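Diaminopropionate ammonia-lyase (Escherichia coli, PDB 4D9I) catalyses the pyridoxal 5'-phosphate-dependent alpha,beta-elimination of both L- and D-2,3-diaminopropionate to pyruvate and ammonia, working as a homodimer. Local coordinates at residues Asp211-Val214 with Glu215-Glu219; Thr200-Met203 with Gln204-Thr208. One frame throughout, in Å; residues are numbered along the deposited sequence.

Contact 1 of 2, residues Asp211-Val214 with Glu215-Glu219; sequences DEAV and EQMRE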
ATOM      1  N   ASP B 211     -26.196  11.664  -1.109  1.00 25.87           N
ATOM      2  CA  ASP B 211     -27.379  11.116  -0.408  1.00 27.90           C
ATOM      3  C   ASP B 211     -27.020   9.825   0.352  1.00 27.90           C
ATOM      4  O   ASP B 211     -27.330   9.688   1.547  1.00 29.24           O
ATOM      5  CB  ASP B 211     -28.552  10.880  -1.366  1.00 29.16           C
ATOM      6  CG  ASP B 211     -29.811  10.385  -0.643  1.00 32.51           C
ATOM      7  OD1 ASP B 211     -30.609  11.234  -0.229  1.00 33.88           O
ATOM      8  OD2 ASP B 211     -29.998   9.161  -0.464  1.00 33.16           O
ATOM      9  N   GLU B 212     -26.351   8.904  -0.338  1.00 25.79           N
ATOM     10  CA  GLU B 212     -25.884   7.662   0.288  1.00 25.92           C
ATOM     11  C   GLU B 212     -24.974   7.923   1.477  1.00 25.43           C
ATOM     12  O   GLU B 212     -25.152   7.315   2.532  1.00 26.75           O
ATOM     13  CB  GLU B 212     -25.128   6.780  -0.707  1.00 24.61           C
ATOM     14  CG  GLU B 212     -25.976   6.149  -1.796  1.00 24.94           C
ATOM     15  CD  GLU B 212     -25.125   5.422  -2.818  1.00 24.15           C
ATOM     16  OE1 GLU B 212     -23.877   5.336  -2.592  1.00 23.07           O
ATOM     17  OE2 GLU B 212     -25.693   4.922  -3.833  1.00 24.36           O
ATOM     18  N   ALA B 213     -24.004   8.818   1.295  1.00 23.98           N
ATOM     19  CA  ALA B 213     -23.043   9.154   2.350  1.00 23.82           C
ATOM     20  C   ALA B 213     -23.715   9.746   3.585  1.00 25.31           C
ATOM     21  O   ALA B 213     -23.320   9.423   4.696  1.00 25.55           O
ATOM     22  CB  ALA B 213     -21.933  10.079   1.833  1.00 22.46           C
ATOM     23  N   VAL B 214     -24.731  10.592   3.386  1.00 26.06           N
ATOM     24  CA  VAL B 214     -25.441  11.196   4.511  1.00 28.19           C
ATOM     25  C   VAL B 214     -26.188  10.106   5.280  1.00 29.95           C
ATOM     26  O   VAL B 214     -26.106  10.047   6.498  1.00 30.75           O
ATOM     27  CB  VAL B 214     -26.409  12.326   4.077  1.00 28.85           C
ATOM     28  CG1 VAL B 214     -27.294  12.752   5.235  1.00 31.29           C
ATOM     29  CG2 VAL B 214     -25.624  13.533   3.605  1.00 28.07           C
ATOM     30  N   GLU B 215     -26.897   9.246   4.550  1.00 30.62           N
ATOM     31  CA  GLU B 215     -27.555   8.083   5.141  1.00 32.58           C
ATOM     32  C   GLU B 215     -26.525   7.251   5.904  1.00 32.04           C
ATOM     33  O   GLU B 215     -26.783   6.813   7.010  1.00 33.77           O
ATOM     34  CB  GLU B 215     -28.210   7.219   4.059  1.00 33.16           C
ATOM     35  CG  GLU B 215     -29.005   6.046   4.617  1.00 36.19           C
ATOM     36  CD  GLU B 215     -29.516   5.089   3.540  1.00 36.93           C
ATOM     37  OE1 GLU B 215     -29.164   5.247   2.356  1.00 35.20           O
ATOM     38  OE2 GLU B 215     -30.276   4.155   3.883  1.00 39.53           O
ATOM     39  N   GLN B 216     -25.364   7.018   5.297  1.00 29.77           N
ATOM     40  CA  GLN B 216     -24.334   6.221   5.961  1.00 29.50           C
ATOM     41  C   GLN B 216     -23.793   6.912   7.218  1.00 29.90           C
ATOM     42  O   GLN B 216     -23.614   6.263   8.245  1.00 31.77           O
ATOM     43  CB  GLN B 216     -23.206   5.867   5.000  1.00 27.17           C
ATOM     44  CG  GLN B 216     -23.577   4.794   3.996  1.00 27.33           C
ATOM     45  CD  GLN B 216     -22.688   4.828   2.786  1.00 25.18           C
ATOM     46  OE1 GLN B 216     -22.413   5.896   2.247  1.00 24.29           O
ATOM     47  NE2 GLN B 216     -22.212   3.671   2.364  1.00 24.99           N
ATOM     48  N   MET B 217     -23.537   8.218   7.134  1.00 28.81           N
ATOM     49  CA  MET B 217     -23.080   8.988   8.295  1.00 29.38           C
ATOM     50  C   MET B 217     -24.117   8.984   9.417  1.00 32.27           C
ATOM     51  O   MET B 217     -23.766   8.822  10.590  1.00 33.40           O
ATOM     52  CB  MET B 217     -22.658  10.408   7.904  1.00 27.93           C
ATOM     53  CG  MET B 217     -21.283  10.474   7.237  1.00 25.50           C
ATOM     54  SD  MET B 217     -20.694  12.110   6.710  1.00 24.26           S
ATOM     55  CE  MET B 217     -21.910  12.620   5.502  1.00 24.07           C
ATOM     56  N   ARG B 218     -25.387   9.119   9.060  1.00 33.71           N
ATOM     57  CA  ARG B 218     -26.464   9.031  10.047  1.00 37.46           C
ATOM     58  C   ARG B 218     -26.517   7.659  10.731  1.00 39.21           C
ATOM     59  O   ARG B 218     -26.719   7.586  11.932  1.00 40.96           O
ATOM     60  CB  ARG B 218     -27.813   9.395   9.420  1.00 38.46           C
ATOM     61  CG  ARG B 218     -28.023  10.888   9.235  1.00 38.62           C
ATOM     62  CD  ARG B 218     -29.309  11.162   8.459  1.00 39.98           C
ATOM     63  NE  ARG B 218     -29.513  12.588   8.208  1.00 40.33           N
ATOM     64  CZ  ARG B 218     -30.207  13.089   7.182  1.00 40.57           C
ATOM     65  NH1 ARG B 218     -30.754  12.298   6.261  1.00 40.52           N
ATOM     66  NH2 ARG B 218     -30.313  14.398   7.046  1.00 41.10           N
ATOM     67  N   GLU B 219     -26.313   6.581   9.972  1.00 39.19           N
ATOM     68  CA  GLU B 219     -26.258   5.238  10.573  1.00 41.85           C
ATOM     69  C   GLU B 219     -25.070   5.105  11.541  1.00 41.43           C
ATOM     70  O   GLU B 219     -25.158   4.407  12.555  1.00 43.08           O
ATOM     71  CB  GLU B 219     -26.194   4.146   9.494  1.00 42.45           C
ATOM     72  CG  GLU B 219     -26.137   2.719  10.050  1.00 46.17           C
ATOM     73  CD  GLU B 219     -26.137   1.648   8.967  1.00 47.21           C
ATOM     74  OE1 GLU B 219     -25.407   1.804   7.961  1.00 47.60           O
ATOM     75  OE2 GLU B 219     -26.870   0.643   9.120  1.00 50.32           O
TER
HETATM   76  O   HOH W   1     -26.200   4.622   1.866  1.00 25.08           O
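Val214 and Arg218 meet one turn apart in a partly buried, local i to i+4 contact on helix 208-220, which packs against helix 235-248 and strand 47-49 of this fold type II enzyme. The backbone evidence is four successive helical bonds: Glu215 N to Asp211 O is nearly straight (N-H...O 175°), and Met217 N to Ala213 O is the shortest at 2.7 Å. The Val214 and Arg218 side chains run side by side, and CG1 of Val214 sits over the centre of one guanidinium face, 3.5 Å from Arg218 CZ. CG1 reaches it by standing anti to its own backbone N (chi1 170°), while CG2 turns to Met217 CE at 4.3 Å. Val214 and Met217 both pack on Tyr248 of helix 235-248.

On the polar side, the extended Gln216 chain runs back beside the preceding turn, OE1 3.3 Å from Ala213 CA; NE2 is hydrogen-bonded to Thr45 O and OE1 to Lys65 NZ. With an alanine in place of Gln216, Thr45 O would probably lose this amide donor and Lys65 one acceptor. A water donates to Glu212 O at 3.0 Å and to Glu215 OE1 at 3.1 Å, giving Glu212 O a second donor besides Gln216 N. Asp211 OD2 and Glu215 OE1 stay 4.9 Å apart, yet both form salt bridges with Arg33 NH1, whose positive charge probably offsets the repulsion between the two carboxylates.

Contact 2 of 2, residues Thr200-Met203 with Gln204-Thr208; sequences TWIM and QGYAT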
ATOM      1  N   THR B 200     -26.871  19.800 -16.043  1.00 26.86           N
ATOM      2  CA  THR B 200     -27.739  19.842 -14.876  1.00 27.03           C
ATOM      3  C   THR B 200     -28.138  18.422 -14.442  1.00 25.84           C
ATOM      4  O   THR B 200     -28.008  18.072 -13.258  1.00 25.46           O
ATOM      5  CB  THR B 200     -28.983  20.720 -15.144  1.00 29.00           C
ATOM      6  OG1 THR B 200     -28.555  22.068 -15.395  1.00 30.37           O
ATOM      7  CG2 THR B 200     -29.927  20.717 -13.944  1.00 29.46           C
ATOM      8  N   TRP B 201     -28.592  17.592 -15.388  1.00 25.61           N
ATOM      9  CA  TRP B 201     -28.972  16.221 -15.037  1.00 24.84           C
ATOM     10  C   TRP B 201     -27.807  15.464 -14.467  1.00 23.26           C
ATOM     11  O   TRP B 201     -27.955  14.699 -13.500  1.00 22.48           O
ATOM     12  CB  TRP B 201     -29.523  15.461 -16.230  1.00 25.27           C
ATOM     13  CG  TRP B 201     -30.949  15.803 -16.610  1.00 27.09           C
ATOM     14  CD1 TRP B 201     -32.001  16.117 -15.763  1.00 28.34           C
ATOM     15  CD2 TRP B 201     -31.526  15.822 -17.959  1.00 28.27           C
ATOM     16  NE1 TRP B 201     -33.154  16.349 -16.475  1.00 29.78           N
ATOM     17  CE2 TRP B 201     -32.938  16.175 -17.796  1.00 29.74           C
ATOM     18  CE3 TRP B 201     -31.034  15.583 -19.241  1.00 28.18           C
ATOM     19  CZ2 TRP B 201     -33.796  16.294 -18.884  1.00 30.89           C
ATOM     20  CZ3 TRP B 201     -31.911  15.705 -20.325  1.00 29.34           C
ATOM     21  CH2 TRP B 201     -33.260  16.047 -20.148  1.00 30.70           C
ATOM     22  N   ILE B 202     -26.644  15.655 -15.079  1.00 22.77           N
ATOM     23  CA  ILE B 202     -25.425  14.976 -14.643  1.00 21.92           C
ATOM     24  C   ILE B 202     -25.088  15.320 -13.191  1.00 21.84           C
ATOM     25  O   ILE B 202     -24.757  14.440 -12.401  1.00 20.99           O
ATOM     26  CB  ILE B 202     -24.239  15.272 -15.578  1.00 21.85           C
ATOM     27  CG1 ILE B 202     -24.449  14.561 -16.918  1.00 22.39           C
ATOM     28  CG2 ILE B 202     -22.923  14.826 -14.939  1.00 20.99           C
ATOM     29  CD1 ILE B 202     -23.551  15.048 -18.042  1.00 23.13           C
ATOM     30  N   MET B 203     -25.207  16.603 -12.841  1.00 23.00           N
ATOM     31  CA  MET B 203     -24.876  17.067 -11.500  1.00 23.23           C
ATOM     32  C   MET B 203     -25.873  16.607 -10.464  1.00 23.26           C
ATOM     33  O   MET B 203     -25.504  16.279  -9.334  1.00 22.82           O
ATOM     34  CB  MET B 203     -24.781  18.588 -11.471  1.00 24.95           C
ATOM     35  CG  MET B 203     -23.521  19.080 -12.149  1.00 25.40           C
ATOM     36  SD  MET B 203     -23.612  20.846 -12.443  1.00 28.38           S
ATOM     37  CE  MET B 203     -23.456  21.452 -10.756  1.00 28.60           C
ATOM     38  N   GLN B 204     -27.140  16.577 -10.851  1.00 23.77           N
ATOM     39  CA  GLN B 204     -28.165  16.015  -9.995  1.00 24.20           C
ATOM     40  C   GLN B 204     -27.933  14.512  -9.781  1.00 23.11           C
ATOM     41  O   GLN B 204     -28.061  14.010  -8.654  1.00 23.37           O
ATOM     42  CB  GLN B 204     -29.543  16.286 -10.585  1.00 25.31           C
ATOM     43  CG  GLN B 204     -29.900  17.767 -10.608  1.00 26.94           C
ATOM     44  CD  GLN B 204     -31.204  18.073 -11.338  1.00 28.47           C
ATOM     45  OE1 GLN B 204     -31.592  17.373 -12.257  1.00 28.55           O
ATOM     46  NE2 GLN B 204     -31.872  19.140 -10.931  1.00 30.26           N
ATOM     47  N   GLY B 205     -27.577  13.798 -10.849  1.00 22.27           N
ATOM     48  CA  GLY B 205     -27.319  12.383 -10.745  1.00 21.91           C
ATOM     49  C   GLY B 205     -26.163  12.114  -9.792  1.00 21.38           C
ATOM     50  O   GLY B 205     -26.216  11.177  -8.982  1.00 21.83           O
ATOM     51  N   TYR B 206     -25.122  12.945  -9.870  1.00 20.80           N
ATOM     52  CA  TYR B 206     -23.932  12.793  -9.004  1.00 20.11           C
ATOM     53  C   TYR B 206     -24.296  12.830  -7.519  1.00 20.59           C
ATOM     54  O   TYR B 206     -23.606  12.246  -6.681  1.00 20.20           O
ATOM     55  CB  TYR B 206     -22.931  13.927  -9.239  1.00 19.66           C
ATOM     56  CG  TYR B 206     -22.139  13.880 -10.525  1.00 19.47           C
ATOM     57  CD1 TYR B 206     -22.038  12.698 -11.293  1.00 19.08           C
ATOM     58  CD2 TYR B 206     -21.453  15.008 -10.952  1.00 19.71           C
ATOM     59  CE1 TYR B 206     -21.278  12.667 -12.451  1.00 19.23           C
ATOM     60  CE2 TYR B 206     -20.688  14.990 -12.103  1.00 20.08           C
ATOM     61  CZ  TYR B 206     -20.622  13.827 -12.856  1.00 19.82           C
ATOM     62  OH  TYR B 206     -19.864  13.826 -13.995  1.00 21.12           O
ATOM     63  N   ALA B 207     -25.375  13.533  -7.207  1.00 21.66           N
ATOM     64  CA  ALA B 207     -25.762  13.762  -5.807  1.00 22.66           C
ATOM     65  C   ALA B 207     -26.172  12.495  -5.055  1.00 22.85           C
ATOM     66  O   ALA B 207     -26.228  12.498  -3.802  1.00 23.99           O
ATOM     67  CB  ALA B 207     -26.869  14.806  -5.728  1.00 23.95           C
ATOM     68  N   THR B 208     -26.508  11.445  -5.796  1.00 22.66           N
ATOM     69  CA  THR B 208     -26.770  10.123  -5.209  1.00 23.17           C
ATOM     70  C   THR B 208     -25.661   9.695  -4.252  1.00 22.57           C
ATOM     71  O   THR B 208     -25.954   9.131  -3.210  1.00 23.08           O
ATOM     72  CB  THR B 208     -26.973   9.033  -6.299  1.00 23.03           C
ATOM     73  OG1 THR B 208     -28.266   9.198  -6.885  1.00 24.21           O
ATOM     74  CG2 THR B 208     -26.903   7.627  -5.734  1.00 23.39           C
TER
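Backbone bonding comes first among the contacts that tie Thr200-Met203 to the next turn of helix 197-206: Gln204 N to Thr200 O (3.0 Å), Gly205 N to Trp201 O (2.8 Å) and Tyr206 N to Ile202 O. The following bond, Ala207 N to Met203 O, is weak: it stretches to 3.5 Å and bends to 127° at the hydrogen.

The aromatic contact is a CH-pi interaction. Ile202 CG2 lies over one face of the Tyr206 ring, 3.7 Å from the centroid and 30° off the normal. Ile202 O stands above a face of this ring too, displaced toward the rim. In this Trp-synthase-beta-like PLP fold, helix 197-206 packs against helices 81-93, 26-36 and 296-305; Tyr206 meets Phe76 edge-to-face, and its side chain is about 10 Å from that of Asp120, the probable proton acceptor for the L-substrate.

Amide contacts form the third group. The extended Gln204 chain runs alongside Thr200, with NE2 3.9 Å from Thr200 CG2, while OE1 lies at the indole edge, 3.7 Å from Trp201 CD1, with amide and ring planes 44° apart. Beyond this turn, Gln204 NE2 donates to Leu23 O.

Overall arrangement
Both contacts are local, joining neighbouring turns through i to i+4 backbone bonds, but on successive helices: contact 2 on 197-206, contact 1 on 208-220, their centres about 17 Å apart. Contact 2 is buried, about 11 Å from the centre of the chain, and its side chains meet mainly through ring, methyl and amide packing. Contact 1 lies about 18 Å from that centre and is partly exposed; there an apolar side facing helix 235-248 coexists with carboxylates engaged by basic residues. Helix 26-36 borders both, since Arg33 pairs with acids of contact 1 and also touches Thr208, at the end of contact 2. Contact 2 lies closer to the probable active site, whereas contact 1 is away from the annotated sites.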